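Local coordinates for putative mandelate racemase (PDB 2OX4), which binds magnesium and is probably a lyase, a putative dehydratase of the mandelate racemase branch of the enolase superfamily, at residues Tyr129-Gln134 with Glu342-Thr347; Glu184-Ser189 with Asp221-Ile226; Tyr270-Phe275 with Phe300-Asp305; Ile10-Thr15 with Arg22-Lys27. All coordinates share one frame; numbering follows the deposited sequence.

Overall arrangement
From the N terminus, interaction 4 comes first: residues 10-15 and 22-27 close a short hairpin loop in the antiparallel sheet of the N-terminal domain. Interaction 1 opens only after that, and its long loop, from 129-134 to 342-347, brings the first and last parallel strands of the barrel together. Nested inside that loop are two smaller closures in series. Interaction 2 sets the loop before helix 189-206 against the start of helix 222-232, and interaction 3 packs helix 271-280 on helix 296-309. Nothing crosses. Interactions 1 and 4, in different domains, have nearest atoms about 7 Å apart; interactions 2 and 4 are farthest separated, their centres about 37 Å apart.

Interaction 1 (Tyr129-Gln134 with Glu342-Thr347)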
loop_
_atom_site.group_PDB
_atom_site.type_symbol
_atom_site.label_atom_id
_atom_site.label_comp_id
_atom_site.label_asym_id
_atom_site.label_seq_id
_atom_site.Cartn_x
_atom_site.Cartn_y
_atom_site.Cartn_z
ATOM N N TYR C 129 -38.513 1.864 -8.927
ATOM C CA TYR C 129 -38.567 0.477 -9.375
ATOM C C TYR C 129 -39.511 -0.388 -8.552
ATOM O O TYR C 129 -39.710 -0.153 -7.355
ATOM C CB TYR C 129 -37.158 -0.153 -9.498
ATOM C CG TYR C 129 -36.394 -0.490 -8.216
ATOM C CD1 TYR C 129 -36.641 -1.671 -7.505
ATOM C CD2 TYR C 129 -35.365 0.337 -7.767
ATOM C CE1 TYR C 129 -35.922 -1.985 -6.346
ATOM C CE2 TYR C 129 -34.635 0.020 -6.628
ATOM C CZ TYR C 129 -34.899 -1.144 -5.936
ATOM O OH TYR C 129 -34.157 -1.438 -4.817
ATOM N N ALA C 130 -40.112 -1.370 -9.215
ATOM C CA ALA C 130 -40.963 -2.344 -8.566
ATOM C C ALA C 130 -40.116 -3.453 -7.946
ATOM O O ALA C 130 -39.446 -4.191 -8.670
ATOM C CB ALA C 130 -41.931 -2.939 -9.603
ATOM N N SER C 131 -40.188 -3.582 -6.621
ATOM C CA SER C 131 -39.215 -4.356 -5.865
ATOM C C SER C 131 -39.720 -5.707 -5.371
ATOM O O SER C 131 -40.791 -5.790 -4.755
ATOM C CB SER C 131 -38.712 -3.561 -4.668
ATOM O OG SER C 131 -37.628 -4.242 -4.052
ATOM N N GLN C 132 -38.885 -6.731 -5.593
ATOM C CA GLN C 132 -39.046 -8.094 -5.060
ATOM C C GLN C 132 -40.161 -8.838 -5.801
ATOM O O GLN C 132 -41.125 -9.308 -5.191
ATOM C CB GLN C 132 -39.239 -8.128 -3.522
ATOM C CG GLN C 132 -38.236 -7.269 -2.698
ATOM C CD GLN C 132 -36.788 -7.765 -2.737
ATOM O OE1 GLN C 132 -36.477 -8.782 -3.356
ATOM N NE2 GLN C 132 -35.897 -7.048 -2.045
ATOM N N LEU C 133 -40.010 -8.921 -7.123
ATOM C CA LEU C 133 -40.997 -9.563 -8.006
ATOM C C LEU C 133 -41.200 -11.035 -7.683
ATOM O O LEU C 133 -42.270 -11.588 -7.943
ATOM C CB LEU C 133 -40.571 -9.466 -9.472
ATOM C CG LEU C 133 -40.386 -8.135 -10.196
ATOM C CD1 LEU C 133 -39.900 -8.431 -11.613
ATOM C CD2 LEU C 133 -41.652 -7.302 -10.206
ATOM N N GLN C 134 -40.169 -11.669 -7.127
ATOM C CA GLN C 134 -40.241 -13.089 -6.775
ATOM C C GLN C 134 -41.295 -13.416 -5.698
ATOM O O GLN C 134 -41.607 -14.588 -5.480
ATOM C CB GLN C 134 -38.848 -13.626 -6.402
ATOM C CG GLN C 134 -38.368 -13.251 -5.008
ATOM C CD GLN C 134 -37.774 -11.849 -4.909
ATOM O OE1 GLN C 134 -37.666 -11.125 -5.899
ATOM N NE2 GLN C 134 -37.379 -11.466 -3.692
ATOM N N GLU C 342 -36.872 2.582 -4.357
ATOM C CA GLU C 342 -37.369 1.223 -4.208
ATOM C C GLU C 342 -38.812 1.255 -3.726
ATOM O O GLU C 342 -39.109 1.800 -2.650
ATOM C CB GLU C 342 -36.540 0.471 -3.171
ATOM C CG GLU C 342 -37.074 -0.925 -2.914
ATOM C CD GLU C 342 -36.220 -1.734 -1.955
ATOM O OE1 GLU C 342 -35.496 -1.147 -1.112
ATOM O OE2 GLU C 342 -36.291 -2.974 -2.045
ATOM N N HIS C 343 -39.708 0.650 -4.501
ATOM C CA HIS C 343 -41.085 0.517 -4.030
ATOM C C HIS C 343 -41.425 -0.947 -3.799
ATOM O O HIS C 343 -41.550 -1.725 -4.751
ATOM C CB HIS C 343 -42.081 1.195 -4.980
ATOM C CG HIS C 343 -43.475 1.251 -4.435
ATOM N ND1 HIS C 343 -43.778 1.840 -3.224
ATOM C CD2 HIS C 343 -44.647 0.774 -4.926
ATOM C CE1 HIS C 343 -45.077 1.732 -2.997
ATOM N NE2 HIS C 343 -45.623 1.077 -4.005
ATOM N N HIS C 344 -41.531 -1.311 -2.517
ATOM C CA HIS C 344 -41.546 -2.708 -2.099
ATOM C C HIS C 344 -42.944 -3.264 -2.251
ATOM O O HIS C 344 -43.938 -2.568 -1.987
ATOM C CB HIS C 344 -41.076 -2.850 -0.650
ATOM C CG HIS C 344 -40.583 -4.221 -0.304
ATOM N ND1 HIS C 344 -41.418 -5.317 -0.221
ATOM C CD2 HIS C 344 -39.342 -4.671 0.003
ATOM C CE1 HIS C 344 -40.713 -6.383 0.114
ATOM N NE2 HIS C 344 -39.450 -6.018 0.257
ATOM N N GLN C 345 -43.009 -4.523 -2.680
ATOM C CA GLN C 345 -44.280 -5.230 -2.854
ATOM C C GLN C 345 -45.134 -5.322 -1.579
ATOM O O GLN C 345 -46.366 -5.350 -1.655
ATOM C CB GLN C 345 -44.065 -6.608 -3.509
ATOM C CG GLN C 345 -43.355 -7.664 -2.647
ATOM C CD GLN C 345 -44.307 -8.409 -1.714
ATOM O OE1 GLN C 345 -44.124 -8.405 -0.497
ATOM N NE2 GLN C 345 -45.336 -9.037 -2.282
ATOM N N LYS C 346 -44.485 -5.348 -0.412
ATOM C CA LYS C 346 -45.208 -5.448 0.859
ATOM C C LYS C 346 -46.206 -4.295 1.071
ATOM O O LYS C 346 -47.242 -4.484 1.695
ATOM C CB LYS C 346 -44.236 -5.581 2.043
ATOM C CG LYS C 346 -43.710 -4.254 2.583
ATOM C CD LYS C 346 -42.224 -4.281 2.803
ATOM C CE LYS C 346 -41.896 -4.779 4.168
ATOM N NZ LYS C 346 -40.607 -5.539 4.178
ATOM N N THR C 347 -45.911 -3.123 0.506
ATOM C CA THR C 347 -46.764 -1.936 0.674
ATOM C C THR C 347 -48.096 -2.097 -0.052
ATOM O O THR C 347 -49.038 -1.329 0.177
ATOM C CB THR C 347 -46.079 -0.638 0.163
ATOM O OG1 THR C 347 -46.039 -0.646 -1.269
ATOM C CG2 THR C 347 -44.660 -0.517 0.704
HETATM O O HOH W 1 -36.303 -4.504 -0.090
#
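A buried parallel strand pairing joins strands 126-131 and 341-344, the first and last parallel strands of the barrel. Its backbone bonds run from His343 N to Tyr129 O (3.0 Å), from Ser131 N to His343 O and, longer, from Gln345 N to Ser131 O at 3.3 Å. On the face carrying Tyr129, Ser131 and Glu342, the CA of Glu342 sits over the tyrosine ring, 3.9 Å from its centroid, in a CH-pi contact. The glutamate chain is extended, CG anti to the backbone N (chi1 176°), so its carboxylate reaches past the ring. There Ser131 OG donates to the anti lone pair of Glu342 OE2 at 2.7 Å. Glu342 OE2 also accepts from a water 2.5 Å away, which in turn accepts from Gln132 NE2; a salt bridge to Lys166 adds a third partner. Gln132 NE2 also bonds Glu215, a magnesium ligand. This pairing closes the modified TIM barrel of the enolase superfamily and sets Gln132 beside the metal site.

Interaction 2 (Glu184-Ser189 with Asp221-Ile226); sequences EGPLPS and DLVSAI
A capping box opens helix 222-232 of the barrel domain, and the loop 184-189 is bound to it through the same aspartate. Asp221, the N-cap residue, has CG between its backbone N and carbonyl carbon (chi1 62°), which turns the carboxylate back over the first helical turn. Ser224 has the matching torsion (chi1 52°), and the two side chains reciprocate: Asp221 N donates to Ser224 OG at 3.0 Å, while Ser224 N donates to Asp221 OD1. The other oxygen, OD2 of Asp221, faces the loop and is met from above the carboxylate plane by Gly185 N, 3.0 Å away; the same N-H makes a weaker bond to OD1. An alanine in place of Asp221 has no carboxylate to accept from Ser224 N and Gly185 N, and would probably weaken the helix start and loosen the loop's hold on it. Apolar groups flank the polar centre. Val223 presents CG1 obliquely to the ring of Pro186, 4.0 Å from its CG, and Leu187 lays its branch point and both methyls round Ser224 CB. Subunit packing adds to this corner: Glu311 of a neighbouring subunit accepts from Leu222 N, and Lys79 of another subunit pairs with Glu184. Ser224 OG also bonds Leu183 O. Ser224 CB lies 3.3 Å from Gly185 O.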
loop_
_atom_site.group_PDB
_atom_site.type_symbol
_atom_site.label_atom_id
_atom_site.label_comp_id
_atom_site.label_asym_id
_atom_site.label_seq_id
_atom_site.Cartn_x
_atom_site.Cartn_y
_atom_site.Cartn_z
ATOM N N GLU C 184 -23.662 -20.469 -0.873
ATOM C CA GLU C 184 -22.267 -20.078 -0.578
ATOM C C GLU C 184 -21.271 -21.022 -1.258
ATOM O O GLU C 184 -21.529 -22.228 -1.372
ATOM C CB GLU C 184 -22.046 -19.995 0.941
ATOM C CG GLU C 184 -23.034 -19.016 1.603
ATOM C CD GLU C 184 -23.050 -19.046 3.119
ATOM O OE1 GLU C 184 -23.726 -18.177 3.715
ATOM O OE2 GLU C 184 -22.404 -19.922 3.724
ATOM N N GLY C 185 -20.163 -20.466 -1.756
ATOM C CA GLY C 185 -19.133 -21.249 -2.455
ATOM C C GLY C 185 -19.530 -21.570 -3.891
ATOM O O GLY C 185 -20.595 -21.150 -4.350
ATOM N N PRO C 186 -18.676 -22.299 -4.619
ATOM C CA PRO C 186 -18.995 -22.552 -6.023
ATOM C C PRO C 186 -20.352 -23.243 -6.193
ATOM O O PRO C 186 -20.696 -24.157 -5.431
ATOM C CB PRO C 186 -17.850 -23.462 -6.493
ATOM C CG PRO C 186 -16.714 -23.132 -5.569
ATOM C CD PRO C 186 -17.370 -22.874 -4.234
ATOM N N LEU C 187 -21.112 -22.783 -7.179
ATOM C CA LEU C 187 -22.513 -23.195 -7.331
ATOM C C LEU C 187 -22.651 -24.317 -8.369
ATOM O O LEU C 187 -21.874 -24.370 -9.325
ATOM C CB LEU C 187 -23.362 -21.991 -7.769
ATOM C CG LEU C 187 -23.567 -20.833 -6.792
ATOM C CD1 LEU C 187 -24.450 -19.747 -7.416
ATOM C CD2 LEU C 187 -24.155 -21.311 -5.476
ATOM N N PRO C 188 -23.669 -25.194 -8.201
ATOM C CA PRO C 188 -23.991 -26.160 -9.263
ATOM C C PRO C 188 -24.433 -25.490 -10.559
ATOM O O PRO C 188 -25.024 -24.403 -10.538
ATOM C CB PRO C 188 -25.140 -26.979 -8.666
ATOM C CG PRO C 188 -25.092 -26.725 -7.197
ATOM C CD PRO C 188 -24.561 -25.340 -7.039
ATOM N N SER C 189 -24.149 -26.143 -11.682
ATOM C CA SER C 189 -24.582 -25.655 -12.984
ATOM C C SER C 189 -26.092 -25.393 -13.015
ATOM O O SER C 189 -26.524 -24.375 -13.559
ATOM C CB SER C 189 -24.164 -26.631 -14.096
ATOM O OG SER C 189 -24.844 -26.362 -15.314
ATOM N N ASP C 221 -21.887 -15.657 -1.462
ATOM C CA ASP C 221 -20.649 -15.021 -1.017
ATOM C C ASP C 221 -19.872 -14.551 -2.238
ATOM O O ASP C 221 -20.388 -14.638 -3.338
ATOM C CB ASP C 221 -19.834 -15.965 -0.125
ATOM C CG ASP C 221 -19.384 -17.255 -0.833
ATOM O OD1 ASP C 221 -19.325 -17.318 -2.086
ATOM O OD2 ASP C 221 -19.056 -18.226 -0.107
ATOM N N LEU C 222 -18.651 -14.064 -2.034
ATOM C CA LEU C 222 -17.831 -13.570 -3.134
ATOM C C LEU C 222 -17.802 -14.562 -4.292
ATOM O O LEU C 222 -18.060 -14.199 -5.441
ATOM C CB LEU C 222 -16.408 -13.282 -2.653
ATOM C CG LEU C 222 -15.399 -12.871 -3.728
ATOM C CD1 LEU C 222 -14.297 -12.010 -3.130
ATOM C CD2 LEU C 222 -14.815 -14.097 -4.413
ATOM N N VAL C 223 -17.486 -15.816 -3.983
ATOM C CA VAL C 223 -17.206 -16.820 -5.015
ATOM C C VAL C 223 -18.462 -17.102 -5.861
ATOM O O VAL C 223 -18.423 -17.065 -7.106
ATOM C CB VAL C 223 -16.666 -18.122 -4.371
ATOM C CG1 VAL C 223 -16.440 -19.179 -5.434
ATOM C CG2 VAL C 223 -15.347 -17.824 -3.599
ATOM N N SER C 224 -19.574 -17.357 -5.192
ATOM C CA SER C 224 -20.813 -17.591 -5.934
ATOM C C SER C 224 -21.326 -16.331 -6.631
ATOM O O SER C 224 -21.870 -16.424 -7.711
ATOM C CB SER C 224 -21.888 -18.203 -5.045
ATOM O OG SER C 224 -22.082 -17.469 -3.854
ATOM N N ALA C 225 -21.139 -15.159 -6.016
ATOM C CA ALA C 225 -21.532 -13.892 -6.649
ATOM C C ALA C 225 -20.822 -13.651 -7.974
ATOM O O ALA C 225 -21.446 -13.257 -8.953
ATOM C CB ALA C 225 -21.286 -12.718 -5.711
ATOM N N ILE C 226 -19.515 -13.901 -8.007
ATOM C CA ILE C 226 -18.714 -13.710 -9.213
ATOM C C ILE C 226 -19.174 -14.695 -10.284
ATOM O O ILE C 226 -19.339 -14.329 -11.444
ATOM C CB ILE C 226 -17.201 -13.904 -8.923
ATOM C CG1 ILE C 226 -16.650 -12.743 -8.069
ATOM C CG2 ILE C 226 -16.383 -14.068 -10.213
ATOM C CD1 ILE C 226 -15.254 -13.047 -7.494
#

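Interaction 3 (Tyr270-Phe275 with Phe300-Asp305); sequences YSRWGF and FKKIAD
Apolar contact forms the inner half of this helix pair. Ile303 sets CG2 over one face of the Phe275 ring, 4.0 Å from its centroid, a CH-pi contact displaced toward the rim. The other branch of Ile303 runs past the backbone of helix 271-280, with CG1 of Ile303 3.6 Å from Arg272 N.

The charged half is an aliphatic-on-guanidinium contact. Lys302, its chain extended beyond CG, carries CD over the centre of the Arg272 guanidinium, 3.6 Å from CZ, while Trp273 CH2 meets the opposite face toward its rim. The two like charges come close, NH2 of Arg272 and NZ of Lys302 being 3.8 Å apart. A water accepts from Arg272 NH1 and Lys302 NZ. Repulsion is probably eased by Glu299, paired with Arg272, and Glu71, paired with Lys302. Arg272 NH1 also donates to Asp305 O of a neighbouring subunit.

With segment axes 9.1 Å apart and only 30° from parallel, helices 271-280 and 296-309 pack as adjacent outer helices of a beta/alpha barrel.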
loop_
_atom_site.group_PDB
_atom_site.type_symbol
_atom_site.label_atom_id
_atom_site.label_comp_id
_atom_site.label_asym_id
_atom_site.label_seq_id
_atom_site.Cartn_x
_atom_site.Cartn_y
_atom_site.Cartn_z
ATOM N N TYR C 270 -24.379 0.596 8.455
ATOM C CA TYR C 270 -25.006 1.618 9.306
ATOM C C TYR C 270 -24.025 2.725 9.634
ATOM O O TYR C 270 -22.877 2.449 9.995
ATOM C CB TYR C 270 -25.552 1.004 10.606
ATOM C CG TYR C 270 -26.130 -0.366 10.392
ATOM C CD1 TYR C 270 -27.333 -0.528 9.704
ATOM C CD2 TYR C 270 -25.451 -1.509 10.834
ATOM C CE1 TYR C 270 -27.868 -1.799 9.492
ATOM C CE2 TYR C 270 -25.975 -2.784 10.628
ATOM C CZ TYR C 270 -27.187 -2.913 9.956
ATOM O OH TYR C 270 -27.705 -4.167 9.740
ATOM N N SER C 271 -24.516 3.961 9.548
ATOM C CA SER C 271 -23.746 5.191 9.834
ATOM C C SER C 271 -22.625 5.489 8.834
ATOM O O SER C 271 -22.235 4.629 8.043
ATOM C CB SER C 271 -23.230 5.234 11.280
ATOM O OG SER C 271 -21.961 4.584 11.408
ATOM N N ARG C 272 -22.129 6.725 8.889
ATOM C CA ARG C 272 -20.897 7.146 8.194
ATOM C C ARG C 272 -19.777 6.127 8.381
ATOM O O ARG C 272 -19.071 5.789 7.418
ATOM C CB ARG C 272 -20.419 8.473 8.782
ATOM C CG ARG C 272 -21.103 9.747 8.271
ATOM C CD ARG C 272 -20.758 10.909 9.225
ATOM N NE ARG C 272 -21.480 10.790 10.491
ATOM C CZ ARG C 272 -21.300 11.579 11.549
ATOM N NH1 ARG C 272 -20.364 12.539 11.527
ATOM N NH2 ARG C 272 -22.057 11.402 12.631
ATOM N N TRP C 273 -19.622 5.645 9.623
ATOM C CA TRP C 273 -18.575 4.651 9.958
ATOM C C TRP C 273 -18.716 3.326 9.206
ATOM O O TRP C 273 -17.717 2.715 8.828
ATOM C CB TRP C 273 -18.549 4.381 11.466
ATOM C CG TRP C 273 -18.043 5.564 12.276
ATOM C CD1 TRP C 273 -16.765 5.751 12.720
ATOM C CD2 TRP C 273 -18.796 6.705 12.723
ATOM N NE1 TRP C 273 -16.670 6.936 13.410
ATOM C CE2 TRP C 273 -17.903 7.536 13.441
ATOM C CE3 TRP C 273 -20.141 7.098 12.601
ATOM C CZ2 TRP C 273 -18.299 8.746 14.016
ATOM C CZ3 TRP C 273 -20.537 8.302 13.170
ATOM C CH2 TRP C 273 -19.623 9.112 13.876
ATOM N N GLY C 274 -19.952 2.874 9.009
ATOM C CA GLY C 274 -20.213 1.643 8.256
ATOM C C GLY C 274 -19.868 1.795 6.789
ATOM O O GLY C 274 -19.250 0.903 6.186
ATOM N N PHE C 275 -20.251 2.929 6.207
ATOM C CA PHE C 275 -20.040 3.150 4.773
ATOM C C PHE C 275 -18.607 3.489 4.392
ATOM O O PHE C 275 -18.164 3.194 3.277
ATOM C CB PHE C 275 -21.043 4.154 4.217
ATOM C CG PHE C 275 -22.409 3.561 4.050
ATOM C CD1 PHE C 275 -22.703 2.800 2.918
ATOM C CD2 PHE C 275 -23.385 3.707 5.041
ATOM C CE1 PHE C 275 -23.955 2.206 2.762
ATOM C CE2 PHE C 275 -24.649 3.114 4.887
ATOM C CZ PHE C 275 -24.929 2.370 3.740
ATOM N N PHE C 300 -28.298 9.772 7.279
ATOM C CA PHE C 300 -28.516 9.503 5.842
ATOM C C PHE C 300 -27.877 10.605 5.001
ATOM O O PHE C 300 -27.174 10.329 4.029
ATOM C CB PHE C 300 -30.007 9.468 5.525
ATOM C CG PHE C 300 -30.331 9.140 4.086
ATOM C CD1 PHE C 300 -30.681 7.835 3.726
ATOM C CD2 PHE C 300 -30.350 10.134 3.101
ATOM C CE1 PHE C 300 -31.023 7.522 2.410
ATOM C CE2 PHE C 300 -30.663 9.817 1.767
ATOM C CZ PHE C 300 -31.005 8.516 1.430
ATOM N N LYS C 301 -28.127 11.853 5.383
ATOM C CA LYS C 301 -27.585 12.999 4.665
ATOM C C LYS C 301 -26.060 12.977 4.662
ATOM O O LYS C 301 -25.428 13.172 3.624
ATOM C CB LYS C 301 -28.090 14.306 5.280
ATOM C CG LYS C 301 -28.013 15.502 4.346
ATOM C CD LYS C 301 -29.023 16.571 4.730
ATOM C CE LYS C 301 -28.426 17.964 4.612
ATOM N NZ LYS C 301 -27.964 18.254 3.227
ATOM N N LYS C 302 -25.474 12.739 5.831
ATOM C CA LYS C 302 -24.011 12.653 5.955
ATOM C C LYS C 302 -23.413 11.532 5.105
ATOM O O LYS C 302 -22.359 11.702 4.480
ATOM C CB LYS C 302 -23.601 12.507 7.433
ATOM C CG LYS C 302 -24.080 13.692 8.311
ATOM C CD LYS C 302 -23.696 13.558 9.797
ATOM C CE LYS C 302 -24.323 14.718 10.608
ATOM N NZ LYS C 302 -23.990 14.635 12.062
ATOM N N ILE C 303 -24.095 10.395 5.068
ATOM C CA ILE C 303 -23.639 9.268 4.244
ATOM C C ILE C 303 -23.727 9.618 2.765
ATOM O O ILE C 303 -22.765 9.429 2.027
ATOM C CB ILE C 303 -24.434 7.968 4.532
ATOM C CG1 ILE C 303 -24.162 7.497 5.967
ATOM C CG2 ILE C 303 -24.060 6.878 3.510
ATOM C CD1 ILE C 303 -25.263 6.580 6.546
ATOM N N ALA C 304 -24.880 10.139 2.343
ATOM C CA ALA C 304 -25.070 10.511 0.944
ATOM C C ALA C 304 -24.069 11.595 0.495
ATOM O O ALA C 304 -23.529 11.535 -0.611
ATOM C CB ALA C 304 -26.505 10.959 0.709
ATOM N N ASP C 305 -23.805 12.569 1.361
ATOM C CA ASP C 305 -22.869 13.658 1.040
ATOM C C ASP C 305 -21.429 13.171 0.902
ATOM O O ASP C 305 -20.711 13.595 -0.006
ATOM C CB ASP C 305 -22.938 14.766 2.083
ATOM C CG ASP C 305 -24.303 15.449 2.130
ATOM O OD1 ASP C 305 -25.109 15.313 1.175
ATOM O OD2 ASP C 305 -24.571 16.109 3.157
HETATM O O HOH W 2 -21.339 14.659 13.160
#

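Interaction 4 (Ile10-Thr15 with Arg22-Lys27)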
loop_
_atom_site.group_PDB
_atom_site.type_symbol
_atom_site.label_atom_id
_atom_site.label_comp_id
_atom_site.label_asym_id
_atom_site.label_seq_id
_atom_site.Cartn_x
_atom_site.Cartn_y
_atom_site.Cartn_z
ATOM N N ILE C 10 -44.040 3.530 21.920
ATOM C CA ILE C 10 -43.389 2.602 20.991
ATOM C C ILE C 10 -44.350 1.471 20.657
ATOM O O ILE C 10 -44.899 0.840 21.555
ATOM C CB ILE C 10 -42.063 2.031 21.579
ATOM C CG1 ILE C 10 -41.096 3.170 21.903
ATOM C CG2 ILE C 10 -41.412 1.036 20.609
ATOM C CD1 ILE C 10 -40.316 2.924 23.170
ATOM N N PHE C 11 -44.540 1.227 19.363
ATOM C CA PHE C 11 -45.505 0.237 18.884
ATOM C C PHE C 11 -44.755 -0.866 18.157
ATOM O O PHE C 11 -44.254 -0.650 17.056
ATOM C CB PHE C 11 -46.483 0.889 17.893
ATOM C CG PHE C 11 -47.215 2.080 18.446
ATOM C CD1 PHE C 11 -46.654 3.357 18.386
ATOM C CD2 PHE C 11 -48.481 1.934 19.000
ATOM C CE1 PHE C 11 -47.323 4.459 18.894
ATOM C CE2 PHE C 11 -49.160 3.029 19.512
ATOM C CZ PHE C 11 -48.590 4.297 19.456
ATOM N N HIS C 12 -44.668 -2.040 18.771
ATOM C CA HIS C 12 -44.122 -3.195 18.078
ATOM C C HIS C 12 -45.326 -3.970 17.501
ATOM O O HIS C 12 -46.007 -4.725 18.212
ATOM C CB HIS C 12 -43.259 -4.048 19.024
ATOM C CG HIS C 12 -42.542 -5.175 18.343
ATOM N ND1 HIS C 12 -41.923 -6.194 19.041
ATOM C CD2 HIS C 12 -42.343 -5.446 17.028
ATOM C CE1 HIS C 12 -41.379 -7.044 18.187
ATOM N NE2 HIS C 12 -41.618 -6.615 16.960
ATOM N N VAL C 13 -45.604 -3.715 16.226
ATOM C CA VAL C 13 -46.867 -4.128 15.590
ATOM C C VAL C 13 -46.932 -5.651 15.563
ATOM O O VAL C 13 -45.923 -6.315 15.287
ATOM C CB VAL C 13 -47.000 -3.559 14.150
ATOM C CG1 VAL C 13 -48.297 -4.064 13.479
ATOM C CG2 VAL C 13 -46.998 -2.039 14.180
ATOM N N HIS C 14 -48.104 -6.203 15.894
ATOM C CA HIS C 14 -48.308 -7.651 15.880
ATOM C C HIS C 14 -48.105 -8.248 14.490
ATOM O O HIS C 14 -48.249 -7.548 13.482
ATOM C CB HIS C 14 -49.706 -7.993 16.407
ATOM C CG HIS C 14 -49.907 -7.658 17.854
ATOM N ND1 HIS C 14 -51.158 -7.473 18.407
ATOM C CD2 HIS C 14 -49.019 -7.479 18.862
ATOM C CE1 HIS C 14 -51.030 -7.193 19.693
ATOM N NE2 HIS C 14 -49.743 -7.192 19.995
ATOM N N THR C 15 -47.770 -9.536 14.445
ATOM C CA THR C 15 -47.422 -10.217 13.190
ATOM C C THR C 15 -48.360 -9.847 12.046
ATOM O O THR C 15 -49.578 -9.992 12.159
ATOM C CB THR C 15 -47.404 -11.741 13.375
ATOM O OG1 THR C 15 -46.553 -12.061 14.473
ATOM C CG2 THR C 15 -46.895 -12.445 12.115
ATOM N N ARG C 22 -43.090 -7.672 11.447
ATOM C CA ARG C 22 -43.544 -6.928 12.624
ATOM C C ARG C 22 -42.840 -5.568 12.693
ATOM O O ARG C 22 -41.790 -5.448 13.325
ATOM C CB ARG C 22 -43.264 -7.715 13.913
ATOM C CG ARG C 22 -44.106 -8.971 14.113
ATOM C CD ARG C 22 -44.037 -9.455 15.547
ATOM N NE ARG C 22 -44.587 -8.459 16.467
ATOM C CZ ARG C 22 -44.540 -8.540 17.792
ATOM N NH1 ARG C 22 -43.957 -9.586 18.373
ATOM N NH2 ARG C 22 -45.081 -7.574 18.541
ATOM N N PRO C 23 -43.433 -4.535 12.066
ATOM C CA PRO C 23 -42.880 -3.175 12.111
ATOM C C PRO C 23 -42.772 -2.571 13.508
ATOM O O PRO C 23 -43.496 -2.967 14.428
ATOM C CB PRO C 23 -43.857 -2.348 11.272
ATOM C CG PRO C 23 -44.729 -3.315 10.573
ATOM C CD PRO C 23 -44.664 -4.622 11.261
ATOM N N ILE C 24 -41.845 -1.625 13.655
ATOM C CA ILE C 24 -41.594 -0.975 14.934
ATOM C C ILE C 24 -41.672 0.532 14.709
ATOM O O ILE C 24 -40.869 1.109 13.955
ATOM C CB ILE C 24 -40.212 -1.346 15.554
ATOM C CG1 ILE C 24 -39.942 -2.856 15.487
ATOM C CG2 ILE C 24 -40.154 -0.863 17.012
ATOM C CD1 ILE C 24 -39.054 -3.281 14.309
ATOM N N LEU C 25 -42.655 1.155 15.356
ATOM C CA LEU C 25 -42.900 2.584 15.194
ATOM C C LEU C 25 -42.760 3.305 16.525
ATOM O O LEU C 25 -43.000 2.720 17.583
ATOM C CB LEU C 25 -44.294 2.821 14.605
ATOM C CG LEU C 25 -44.446 2.312 13.171
ATOM C CD1 LEU C 25 -45.893 2.067 12.798
ATOM C CD2 LEU C 25 -43.805 3.279 12.205
ATOM N N VAL C 26 -42.356 4.573 16.457
ATOM C CA VAL C 26 -42.188 5.428 17.626
ATOM C C VAL C 26 -42.924 6.732 17.412
ATOM O O VAL C 26 -42.817 7.352 16.344
ATOM C CB VAL C 26 -40.678 5.678 18.001
ATOM C CG1 VAL C 26 -39.962 6.549 16.957
ATOM C CG2 VAL C 26 -40.569 6.313 19.391
ATOM N N LYS C 27 -43.684 7.131 18.430
ATOM C CA LYS C 27 -44.367 8.417 18.435
ATOM C C LYS C 27 -43.840 9.283 19.578
ATOM O O LYS C 27 -43.907 8.906 20.762
ATOM C CB LYS C 27 -45.897 8.221 18.529
ATOM C CG LYS C 27 -46.702 9.538 18.572
ATOM C CD LYS C 27 -48.222 9.276 18.661
ATOM C CE LYS C 27 -48.997 10.560 18.867
ATOM N NZ LYS C 27 -50.469 10.296 18.790
#
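Two torsions bring the key groups of this beta hairpin of the N-terminal domain together: His12 has CG anti to its backbone N (chi1 -174°), and Arg22 bends at chi3 (63°), folding its guanidinium back over the imidazole. The planes are 3° apart and the centres 3.6 Å, so the cation lies flat on the ring. In that position its edge reaches strand 5-13. Arg22 NE donates almost straight to Val13 O at 2.8 Å. Arg22 NH2 donates to His12 O at 3.0 Å, approaching from well above that carbonyl plane. Asp388, on strand 387-393, forms a salt bridge with Arg22 NH2 and a bond with His14 NE2. A methionine in place of Arg22 could make neither carbonyl bond and would carry no charge over His12, which would probably loosen the end of the hairpin. Phe11 and Leu25 form a hydrogen-bonded pair, with Phe11 N to Leu25 O at 2.8 Å and back from Leu25 N to Phe11 O, while Ile10 with Val26 and His12 with Ile24 are non-hydrogen-bonded pairs on the face covered by helix 48-62. The same register carries on to Val13 N, which donates to Pro23 O, 2.9 Å away and nearly along the C=O axis.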